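PDB 5NNP: N-terminal acetyltransferase-like protein from Chaetomium thermophilum, which probably serves as the auxiliary subunit of an N-terminal acetyltransferase complex, using a TPR-type superhelix to wrap its partner proteins. Local coordinates for residues A190-N195 with C218-A223; E457-L462 with E495-R500; K688-L693 with R732-A737. One frame throughout, in Å; residues are numbered along the deposited sequence.

Interaction 1. Residues A190-N195 with C218-A223; sequences ALLYKN and CLDRLA
Leu-192 carries this contact with both of its methyl groups, one meeting Cys-218, the other Asp-220 and Ala-223 at the start of helix 221-234. Its CB is only the stem; with CG anti to the carbonyl carbon (chi1 -67°), the branch point comes 4.0 Å from Cys-218 SG. The side chain then forks. CD2 stays beside the cysteine, 3.9 Å from Cys-218 SG, whereas CD1 goes on to the next helix, 3.7 Å from Asp-220 CB and 4.1 Å from Ala-223 CB. Leu-191 adds its CB, 4.2 Å from the same Cys-218 SG, and the sulphur thus meets two successive leucines of one helix. Cysteine suits the spot, being compact and weakly polar, and able to lie against aliphatic carbon.

Asp-220 has two roles. Its methylene group offers carbon to Leu-192, while its carboxylate faces polar partners: as N-cap of helix 221-234 it accepts a weak bond from Ala-223 N to OD1, and OD2 forms a salt bridge with Arg-538. The side chain of Arg-538, on helix 537-547, also touches Leu-192 and Ala-223. Val-224 touches both Leu-192 and Cys-218. A leucine on one helix packed against the capped beginning of another, with helix 204-214 between them in sequence, is consistent with the stacked helical hairpins of a TPR-like solenoid.

Interaction 2. Residues E457-L462 with E495-R500; sequences ENEKAL and EAWQRR
Arg-500 NH1 donates a 2.8 Å hydrogen bond to Asn-458 OD1 on the facing helix; the acceptor lies close to the guanidinium plane, but the donor stands 39° above the plane of the amide carbonyl. Glu-459 OE1 forms a salt bridge with the same guanidinium, taking a weak bond from Arg-500 NH2 at 3.0 Å, while its modelled spacing to NH1 is doubtful, being too short to be trusted at this resolution. Carboxylate and guanidinium planes are turned 43° apart. Arginine suits this solvent-exposed position, since its long chain, bent at chi3, can meet a neutral and a charged oxygen together.

The two helices, 458-465 and 487-499, run nearly antiparallel here, the axes of these short helical segments 11.4 Å apart, in keeping with the layered helices of a TPR-type solenoid. Between them Asn-458 ND2 lies over one face of the Trp-497 indole, 3.1 Å above its plane and offset toward the rim, the amide tilted 32° to the ring. The small CB of Ala-496 lies beside the same amide, and Asn-458 ND2 donates to Asp-493 OD1. On the guanidinium side, Trp-497 CZ3 sits 3.5 Å from the plane of Arg-500, over its centre. An alanine in place of Trp-497 would probably open a gap beside the Asn-458 amide and leave the Arg-500 guanidinium freer to turn. Glu-459 OE2 approaches the same indole at 4.0 Å from Trp-497 CH2.

Interaction 3. Residues K688-L693 with R732-A737; sequences KYLLAL and REVIQA
In Ile-735, CG1 stands anti to the carbonyl carbon (chi1 -73°) and a further bend at chi2 (-72°) carries CD1 across to Leu-690, whose CG in turn lies anti to its backbone N. The two branches meet methyl to methyl, Ile-735 CD1 being 3.8 Å from Leu-690 CD1, and the side chains cross obliquely. Ile-735 CD1 also comes 3.8 Å from Tyr-689 O, a carbonyl that accepts from Leu-693 N, so its hydrogen bond is made within the helix although a methyl lies against it. Tyr-689 CB, at 4.5 Å from Ile-735 CD1, and Leu-693 CD2, at 4.4 Å from the same methyl, are looser neighbours. Isoleucine is apt here because its CG1-CD1 arm reaches the facing helix, where CD1 makes the contacts.

Leu-690 CD1 has a second neighbour, Val-734 CG1, at 4.1 Å; the compact valine presents this one methyl to the leucine. One turn on from Tyr-689, Leu-693 CD2 lies 4.0 Å from Ile-735 O. No hydrogen bond crosses the contact; dispersion and the burial of aliphatic carbon hold it.

The axes of these short helical segments run in nearly the same direction, 24° apart and 10.5 Å from each other, as expected for helices separated by one intervening helix in a helical solenoid. Helix 707-723 is that intervening one: its Ile-719 touches Tyr-689, its Leu-716 touches Leu-693 and its Val-720 touches Ile-735. Helix 673-685, the preceding helix in the chain, packs on Ala-692, and Leu-18 and Ile-37 of a second protein chain rest on Leu-690 and Val-734.

Overall arrangement
The three contacts follow one another along the chain without touching: interactions 1 and 2 lie on opposite sides of its centre, about 50 Å between centres, and the closest pair, interactions 2 and 3, still have about 22 Å between their nearest atoms. No helix is used twice. Interactions 1 and 3 are buried and apolar, one joining a helix to the capped start of another, the other two nearly parallel helices; both lie beside other protein chains. Interaction 2 is only partly buried, its helices nearly antiparallel, and no other chain of the assembly touches its segments. Its chemistry differs too, resting on charge, an amide and an indole rather than on methyl groups.

Interaction 1. Residues A190-N195 with C218-A223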
loop_
_atom_site.group_PDB
_atom_site.type_symbol
_atom_site.label_atom_id
_atom_site.label_comp_id
_atom_site.label_asym_id
_atom_site.label_seq_id
_atom_site.Cartn_x
_atom_site.Cartn_y
_atom_site.Cartn_z
ATOM N N ALA A 190 7.048 -4.217 -23.330
ATOM C CA ALA A 190 6.662 -5.572 -23.689
ATOM C C ALA A 190 7.858 -6.517 -23.639
ATOM O O ALA A 190 7.711 -7.671 -23.253
ATOM C CB ALA A 190 6.019 -5.607 -25.059
ATOM N N LEU A 191 9.034 -6.031 -24.037
ATOM C CA LEU A 191 10.254 -6.833 -23.958
ATOM C C LEU A 191 10.620 -7.147 -22.499
ATOM O O LEU A 191 10.948 -8.287 -22.164
ATOM C CB LEU A 191 11.407 -6.122 -24.647
ATOM C CG LEU A 191 11.346 -6.040 -26.177
ATOM C CD1 LEU A 191 12.290 -4.978 -26.691
ATOM C CD2 LEU A 191 11.655 -7.386 -26.829
ATOM N N LEU A 192 10.533 -6.154 -21.618
ATOM C CA LEU A 192 10.903 -6.403 -20.239
ATOM C C LEU A 192 9.909 -7.351 -19.559
ATOM O O LEU A 192 10.297 -8.221 -18.777
ATOM C CB LEU A 192 11.006 -5.092 -19.472
ATOM C CG LEU A 192 12.137 -4.137 -19.876
ATOM C CD1 LEU A 192 12.048 -2.843 -19.063
ATOM C CD2 LEU A 192 13.527 -4.771 -19.723
ATOM N N TYR A 193 8.631 -7.190 -19.864
ATOM C CA TYR A 193 7.610 -8.066 -19.291
ATOM C C TYR A 193 7.883 -9.535 -19.635
ATOM O O TYR A 193 7.903 -10.397 -18.741
ATOM C CB TYR A 193 6.213 -7.643 -19.760
ATOM C CG TYR A 193 5.085 -8.525 -19.258
ATOM C CD1 TYR A 193 4.937 -8.800 -17.908
ATOM C CD2 TYR A 193 4.153 -9.065 -20.141
ATOM C CE1 TYR A 193 3.899 -9.611 -17.446
ATOM C CE2 TYR A 193 3.110 -9.867 -19.693
ATOM C CZ TYR A 193 2.988 -10.139 -18.347
ATOM O OH TYR A 193 1.953 -10.939 -17.913
ATOM N N LYS A 194 8.121 -9.812 -20.919
ATOM C CA LYS A 194 8.530 -11.148 -21.372
ATOM C C LYS A 194 9.791 -11.616 -20.644
ATOM O O LYS A 194 9.878 -12.778 -20.233
ATOM C CB LYS A 194 8.763 -11.173 -22.888
ATOM C CG LYS A 194 9.366 -12.513 -23.427
ATOM C CD LYS A 194 9.715 -12.447 -24.932
ATOM C CE LYS A 194 10.266 -13.741 -25.458
ATOM N NZ LYS A 194 10.720 -13.658 -26.896
ATOM N N ASN A 195 10.769 -10.724 -20.486
ATOM C CA ASN A 195 11.983 -11.083 -19.759
ATOM C C ASN A 195 11.666 -11.531 -18.328
ATOM O O ASN A 195 12.172 -12.556 -17.880
ATOM C CB ASN A 195 12.998 -9.931 -19.731
ATOM C CG ASN A 195 14.375 -10.374 -19.198
ATOM O OD1 ASN A 195 14.643 -10.287 -17.996
ATOM N ND2 ASN A 195 15.242 -10.874 -20.100
ATOM N N CYS A 218 16.285 -0.965 -23.803
ATOM C CA CYS A 218 14.984 -0.592 -23.243
ATOM C C CYS A 218 15.076 0.721 -22.463
ATOM O O CYS A 218 16.132 1.072 -21.949
ATOM C CB CYS A 218 14.441 -1.703 -22.347
ATOM S SG CYS A 218 14.075 -3.234 -23.246
ATOM N N LEU A 219 13.963 1.446 -22.397
ATOM C CA LEU A 219 13.941 2.796 -21.840
ATOM C C LEU A 219 13.970 2.795 -20.312
ATOM O O LEU A 219 14.478 3.721 -19.688
ATOM C CB LEU A 219 12.711 3.547 -22.351
ATOM C CG LEU A 219 12.685 3.663 -23.884
ATOM C CD1 LEU A 219 11.430 4.343 -24.387
ATOM C CD2 LEU A 219 13.892 4.383 -24.387
ATOM N N ASP A 220 13.421 1.747 -19.711
ATOM C CA ASP A 220 13.463 1.602 -18.271
ATOM C C ASP A 220 14.872 1.175 -17.856
ATOM O O ASP A 220 15.148 -0.012 -17.695
ATOM C CB ASP A 220 12.407 0.586 -17.816
ATOM C CG ASP A 220 12.242 0.542 -16.301
ATOM O OD1 ASP A 220 13.103 1.097 -15.588
ATOM O OD2 ASP A 220 11.257 -0.059 -15.822
ATOM N N ARG A 221 15.759 2.150 -17.681
ATOM C CA ARG A 221 17.184 1.872 -17.503
ATOM C C ARG A 221 17.506 1.131 -16.198
ATOM O O ARG A 221 18.322 0.203 -16.184
ATOM C CB ARG A 221 17.988 3.174 -17.572
ATOM C CG ARG A 221 18.085 3.800 -18.976
ATOM C CD ARG A 221 18.548 2.823 -20.051
ATOM N NE ARG A 221 19.823 2.168 -19.754
ATOM C CZ ARG A 221 20.204 1.004 -20.288
ATOM N NH1 ARG A 221 19.403 0.365 -21.146
ATOM N NH2 ARG A 221 21.381 0.470 -19.958
ATOM N N LEU A 222 16.863 1.534 -15.106
ATOM C CA LEU A 222 17.068 0.883 -13.814
ATOM C C LEU A 222 16.683 -0.603 -13.831
ATOM O O LEU A 222 17.338 -1.443 -13.202
ATOM C CB LEU A 222 16.272 1.609 -12.730
ATOM C CG LEU A 222 16.321 0.977 -11.339
ATOM C CD1 LEU A 222 17.707 1.128 -10.732
ATOM C CD2 LEU A 222 15.255 1.568 -10.420
ATOM N N ALA A 223 15.609 -0.922 -14.543
ATOM C CA ALA A 223 15.155 -2.293 -14.629
ATOM C C ALA A 223 16.199 -3.165 -15.321
ATOM O O ALA A 223 16.531 -4.250 -14.834
ATOM C CB ALA A 223 13.839 -2.362 -15.359
#

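Interaction 2. Residues E457-L462 with E495-R500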
loop_
_atom_site.group_PDB
_atom_site.type_symbol
_atom_site.label_atom_id
_atom_site.label_comp_id
_atom_site.label_asym_id
_atom_site.label_seq_id
_atom_site.Cartn_x
_atom_site.Cartn_y
_atom_site.Cartn_z
ATOM N N GLU A 457 -9.058 13.102 24.558
ATOM C CA GLU A 457 -9.744 14.353 24.226
ATOM C C GLU A 457 -10.160 14.413 22.758
ATOM O O GLU A 457 -9.611 15.201 21.981
ATOM C CB GLU A 457 -8.865 15.554 24.549
ATOM C CG GLU A 457 -8.625 15.790 26.026
ATOM C CD GLU A 457 -7.592 16.869 26.255
ATOM O OE1 GLU A 457 -7.990 18.045 26.415
ATOM O OE2 GLU A 457 -6.380 16.548 26.258
ATOM N N ASN A 458 -11.137 13.595 22.383
ATOM C CA ASN A 458 -11.521 13.456 20.975
ATOM C C ASN A 458 -11.914 14.765 20.317
ATOM O O ASN A 458 -11.415 15.123 19.252
ATOM C CB ASN A 458 -12.676 12.462 20.846
ATOM C CG ASN A 458 -12.322 11.102 21.400
ATOM O OD1 ASN A 458 -12.092 10.946 22.603
ATOM N ND2 ASN A 458 -12.246 10.116 20.527
ATOM N N GLU A 459 -12.820 15.479 20.961
ATOM C CA GLU A 459 -13.388 16.675 20.372
ATOM C C GLU A 459 -12.309 17.752 20.186
ATOM O O GLU A 459 -12.307 18.477 19.182
ATOM C CB GLU A 459 -14.562 17.167 21.226
ATOM C CG GLU A 459 -14.419 16.844 22.689
ATOM C CD GLU A 459 -15.099 15.553 23.097
ATOM O OE1 GLU A 459 -14.394 14.652 23.592
ATOM O OE2 GLU A 459 -16.335 15.446 22.962
ATOM N N LYS A 460 -11.377 17.828 21.135
ATOM C CA LYS A 460 -10.221 18.704 20.991
ATOM C C LYS A 460 -9.326 18.245 19.851
ATOM O O LYS A 460 -8.936 19.054 19.001
ATOM C CB LYS A 460 -9.424 18.761 22.284
ATOM C CG LYS A 460 -8.367 19.861 22.367
ATOM C CD LYS A 460 -7.689 19.757 23.727
ATOM C CE LYS A 460 -7.209 21.069 24.286
ATOM N NZ LYS A 460 -6.950 20.840 25.733
ATOM N N ALA A 461 -8.998 16.949 19.818
ATOM C CA ALA A 461 -8.098 16.436 18.782
ATOM C C ALA A 461 -8.651 16.742 17.392
ATOM O O ALA A 461 -7.909 17.153 16.499
ATOM C CB ALA A 461 -7.870 14.949 18.945
ATOM N N LEU A 462 -9.960 16.561 17.227
ATOM C CA LEU A 462 -10.627 16.828 15.960
ATOM C C LEU A 462 -10.535 18.314 15.574
ATOM O O LEU A 462 -10.476 18.657 14.396
ATOM C CB LEU A 462 -12.091 16.382 16.036
ATOM C CG LEU A 462 -12.919 16.382 14.740
ATOM C CD1 LEU A 462 -12.219 15.615 13.638
ATOM C CD2 LEU A 462 -14.324 15.818 14.956
ATOM N N GLU A 495 -10.385 4.068 19.097
ATOM C CA GLU A 495 -9.843 3.515 20.322
ATOM C C GLU A 495 -10.095 4.464 21.493
ATOM O O GLU A 495 -10.433 4.027 22.601
ATOM C CB GLU A 495 -8.352 3.210 20.148
ATOM C CG GLU A 495 -8.095 2.137 19.095
ATOM C CD GLU A 495 -6.629 1.797 18.899
ATOM O OE1 GLU A 495 -5.750 2.500 19.435
ATOM O OE2 GLU A 495 -6.350 0.806 18.203
ATOM N N ALA A 496 -9.967 5.762 21.240
ATOM C CA ALA A 496 -10.277 6.774 22.252
ATOM C C ALA A 496 -11.749 6.747 22.695
ATOM O O ALA A 496 -12.051 6.751 23.893
ATOM C CB ALA A 496 -9.920 8.144 21.731
ATOM N N TRP A 497 -12.659 6.748 21.722
ATOM C CA TRP A 497 -14.090 6.669 21.998
ATOM C C TRP A 497 -14.435 5.384 22.746
ATOM O O TRP A 497 -15.303 5.378 23.624
ATOM C CB TRP A 497 -14.906 6.750 20.701
ATOM C CG TRP A 497 -15.093 8.145 20.206
ATOM C CD1 TRP A 497 -14.704 8.648 18.998
ATOM C CD2 TRP A 497 -15.704 9.234 20.917
ATOM N NE1 TRP A 497 -15.038 9.982 18.912
ATOM C CE2 TRP A 497 -15.653 10.362 20.074
ATOM C CE3 TRP A 497 -16.295 9.359 22.176
ATOM C CZ2 TRP A 497 -16.168 11.603 20.457
ATOM C CZ3 TRP A 497 -16.806 10.597 22.556
ATOM C CH2 TRP A 497 -16.737 11.702 21.702
ATOM N N GLN A 498 -13.762 4.295 22.389
ATOM C CA GLN A 498 -13.977 3.028 23.070
ATOM C C GLN A 498 -13.556 3.161 24.521
ATOM O O GLN A 498 -14.261 2.700 25.406
ATOM C CB GLN A 498 -13.211 1.902 22.384
ATOM C CG GLN A 498 -13.499 0.521 22.913
ATOM C CD GLN A 498 -12.927 -0.560 22.009
ATOM O OE1 GLN A 498 -12.796 -0.376 20.791
ATOM N NE2 GLN A 498 -12.568 -1.688 22.599
ATOM N N ARG A 499 -12.427 3.823 24.759
ATOM C CA ARG A 499 -11.923 4.033 26.113
ATOM C C ARG A 499 -12.865 4.877 26.960
ATOM O O ARG A 499 -12.835 4.808 28.191
ATOM C CB ARG A 499 -10.547 4.700 26.087
ATOM C CG ARG A 499 -9.407 3.780 25.707
ATOM C CD ARG A 499 -8.065 4.398 26.053
ATOM N NE ARG A 499 -7.766 5.593 25.263
ATOM C CZ ARG A 499 -7.236 5.571 24.043
ATOM N NH1 ARG A 499 -6.959 4.411 23.466
ATOM N NH2 ARG A 499 -6.989 6.706 23.399
ATOM N N ARG A 500 -13.684 5.688 26.304
ATOM C CA ARG A 500 -14.608 6.556 27.018
ATOM C C ARG A 500 -15.946 5.869 27.208
ATOM O O ARG A 500 -16.850 6.399 27.860
ATOM C CB ARG A 500 -14.787 7.872 26.273
ATOM C CG ARG A 500 -13.536 8.701 26.235
ATOM C CD ARG A 500 -13.660 9.829 25.232
ATOM N NE ARG A 500 -14.726 10.766 25.571
ATOM C CZ ARG A 500 -14.838 11.979 25.041
ATOM N NH1 ARG A 500 -13.943 12.396 24.155
ATOM N NH2 ARG A 500 -15.831 12.780 25.394
#

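Interaction 3. Residues K688-L693 with R732-A737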
loop_
_atom_site.group_PDB
_atom_site.type_symbol
_atom_site.label_atom_id
_atom_site.label_comp_id
_atom_site.label_asym_id
_atom_site.label_seq_id
_atom_site.Cartn_x
_atom_site.Cartn_y
_atom_site.Cartn_z
ATOM N N LYS A 688 -18.853 -23.097 17.967
ATOM C CA LYS A 688 -18.195 -23.761 16.851
ATOM C C LYS A 688 -16.812 -24.224 17.284
ATOM O O LYS A 688 -15.806 -23.595 16.979
ATOM C CB LYS A 688 -18.106 -22.830 15.639
ATOM C CG LYS A 688 -19.463 -22.424 15.064
ATOM C CD LYS A 688 -20.266 -23.644 14.581
ATOM C CE LYS A 688 -21.701 -23.282 14.170
ATOM N NZ LYS A 688 -21.778 -22.307 13.038
ATOM N N TYR A 689 -16.781 -25.349 17.987
ATOM C CA TYR A 689 -15.579 -25.822 18.661
ATOM C C TYR A 689 -14.485 -26.324 17.716
ATOM O O TYR A 689 -13.327 -26.430 18.118
ATOM C CB TYR A 689 -15.958 -26.923 19.653
ATOM C CG TYR A 689 -17.036 -26.501 20.628
ATOM C CD1 TYR A 689 -16.845 -25.402 21.467
ATOM C CD2 TYR A 689 -18.240 -27.191 20.713
ATOM C CE1 TYR A 689 -17.819 -25.000 22.356
ATOM C CE2 TYR A 689 -19.216 -26.799 21.600
ATOM C CZ TYR A 689 -18.997 -25.702 22.421
ATOM O OH TYR A 689 -19.962 -25.298 23.313
ATOM N N LEU A 690 -14.837 -26.634 16.472
ATOM C CA LEU A 690 -13.837 -27.092 15.513
ATOM C C LEU A 690 -12.973 -25.923 15.008
ATOM O O LEU A 690 -11.756 -26.050 14.863
ATOM C CB LEU A 690 -14.505 -27.802 14.339
ATOM C CG LEU A 690 -13.524 -28.573 13.458
ATOM C CD1 LEU A 690 -12.679 -29.507 14.305
ATOM C CD2 LEU A 690 -14.240 -29.346 12.361
ATOM N N LEU A 691 -13.608 -24.785 14.746
ATOM C CA LEU A 691 -12.883 -23.593 14.333
ATOM C C LEU A 691 -12.071 -23.038 15.495
ATOM O O LEU A 691 -10.954 -22.561 15.316
ATOM C CB LEU A 691 -13.849 -22.531 13.798
ATOM C CG LEU A 691 -14.639 -22.963 12.559
ATOM C CD1 LEU A 691 -15.461 -21.810 11.999
ATOM C CD2 LEU A 691 -13.689 -23.514 11.516
ATOM N N ALA A 692 -12.648 -23.103 16.688
ATOM C CA ALA A 692 -11.939 -22.733 17.907
ATOM C C ALA A 692 -10.603 -23.468 18.002
ATOM O O ALA A 692 -9.567 -22.853 18.246
ATOM C CB ALA A 692 -12.806 -23.027 19.137
ATOM N N LEU A 693 -10.636 -24.783 17.798
ATOM C CA LEU A 693 -9.433 -25.599 17.843
ATOM C C LEU A 693 -8.435 -25.179 16.772
ATOM O O LEU A 693 -7.220 -25.199 16.986
ATOM C CB LEU A 693 -9.786 -27.069 17.670
ATOM C CG LEU A 693 -8.605 -28.029 17.727
ATOM C CD1 LEU A 693 -7.843 -27.845 19.027
ATOM C CD2 LEU A 693 -9.097 -29.457 17.587
ATOM N N ARG A 732 -16.752 -35.279 17.236
ATOM C CA ARG A 732 -16.209 -35.728 18.510
ATOM C C ARG A 732 -14.849 -36.381 18.317
ATOM O O ARG A 732 -13.921 -36.148 19.093
ATOM C CB ARG A 732 -17.174 -36.707 19.180
ATOM C CG ARG A 732 -16.801 -37.071 20.595
ATOM C CD ARG A 732 -17.854 -37.956 21.220
ATOM N NE ARG A 732 -17.589 -38.182 22.634
ATOM C CZ ARG A 732 -16.794 -39.141 23.100
ATOM N NH1 ARG A 732 -16.613 -39.279 24.411
ATOM N NH2 ARG A 732 -16.181 -39.963 22.257
ATOM N N GLU A 733 -14.735 -37.187 17.265
ATOM C CA GLU A 733 -13.502 -37.914 16.986
ATOM C C GLU A 733 -12.349 -36.984 16.621
ATOM O O GLU A 733 -11.255 -37.092 17.181
ATOM C CB GLU A 733 -13.722 -38.930 15.862
ATOM C CG GLU A 733 -12.450 -39.644 15.441
ATOM C CD GLU A 733 -12.720 -40.837 14.552
ATOM O OE1 GLU A 733 -13.799 -41.457 14.693
ATOM O OE2 GLU A 733 -11.851 -41.152 13.712
ATOM N N VAL A 734 -12.603 -36.075 15.683
ATOM C CA VAL A 734 -11.577 -35.178 15.184
ATOM C C VAL A 734 -11.113 -34.238 16.282
ATOM O O VAL A 734 -9.924 -33.932 16.400
ATOM C CB VAL A 734 -12.080 -34.346 13.989
ATOM C CG1 VAL A 734 -11.075 -33.255 13.633
ATOM C CG2 VAL A 734 -12.366 -35.235 12.795
ATOM N N ILE A 735 -12.071 -33.775 17.078
ATOM C CA ILE A 735 -11.799 -32.867 18.189
ATOM C C ILE A 735 -10.810 -33.483 19.182
ATOM O O ILE A 735 -9.729 -32.936 19.418
ATOM C CB ILE A 735 -13.101 -32.494 18.934
ATOM C CG1 ILE A 735 -13.953 -31.541 18.090
ATOM C CG2 ILE A 735 -12.785 -31.872 20.283
ATOM C CD1 ILE A 735 -13.406 -30.183 17.987
ATOM N N GLN A 736 -11.184 -34.626 19.750
ATOM C CA GLN A 736 -10.370 -35.282 20.765
ATOM C C GLN A 736 -9.013 -35.714 20.223
ATOM O O GLN A 736 -8.015 -35.688 20.946
ATOM C CB GLN A 736 -11.118 -36.487 21.344
ATOM C CG GLN A 736 -12.252 -36.107 22.299
ATOM C CD GLN A 736 -12.942 -37.319 22.929
ATOM O OE1 GLN A 736 -12.933 -38.412 22.365
ATOM N NE2 GLN A 736 -13.545 -37.120 24.099
ATOM N N ALA A 737 -8.974 -36.100 18.951
ATOM C CA ALA A 737 -7.737 -36.572 18.336
ATOM C C ALA A 737 -6.712 -35.442 18.166
ATOM O O ALA A 737 -5.552 -35.591 18.543
ATOM C CB ALA A 737 -8.034 -37.232 16.989
#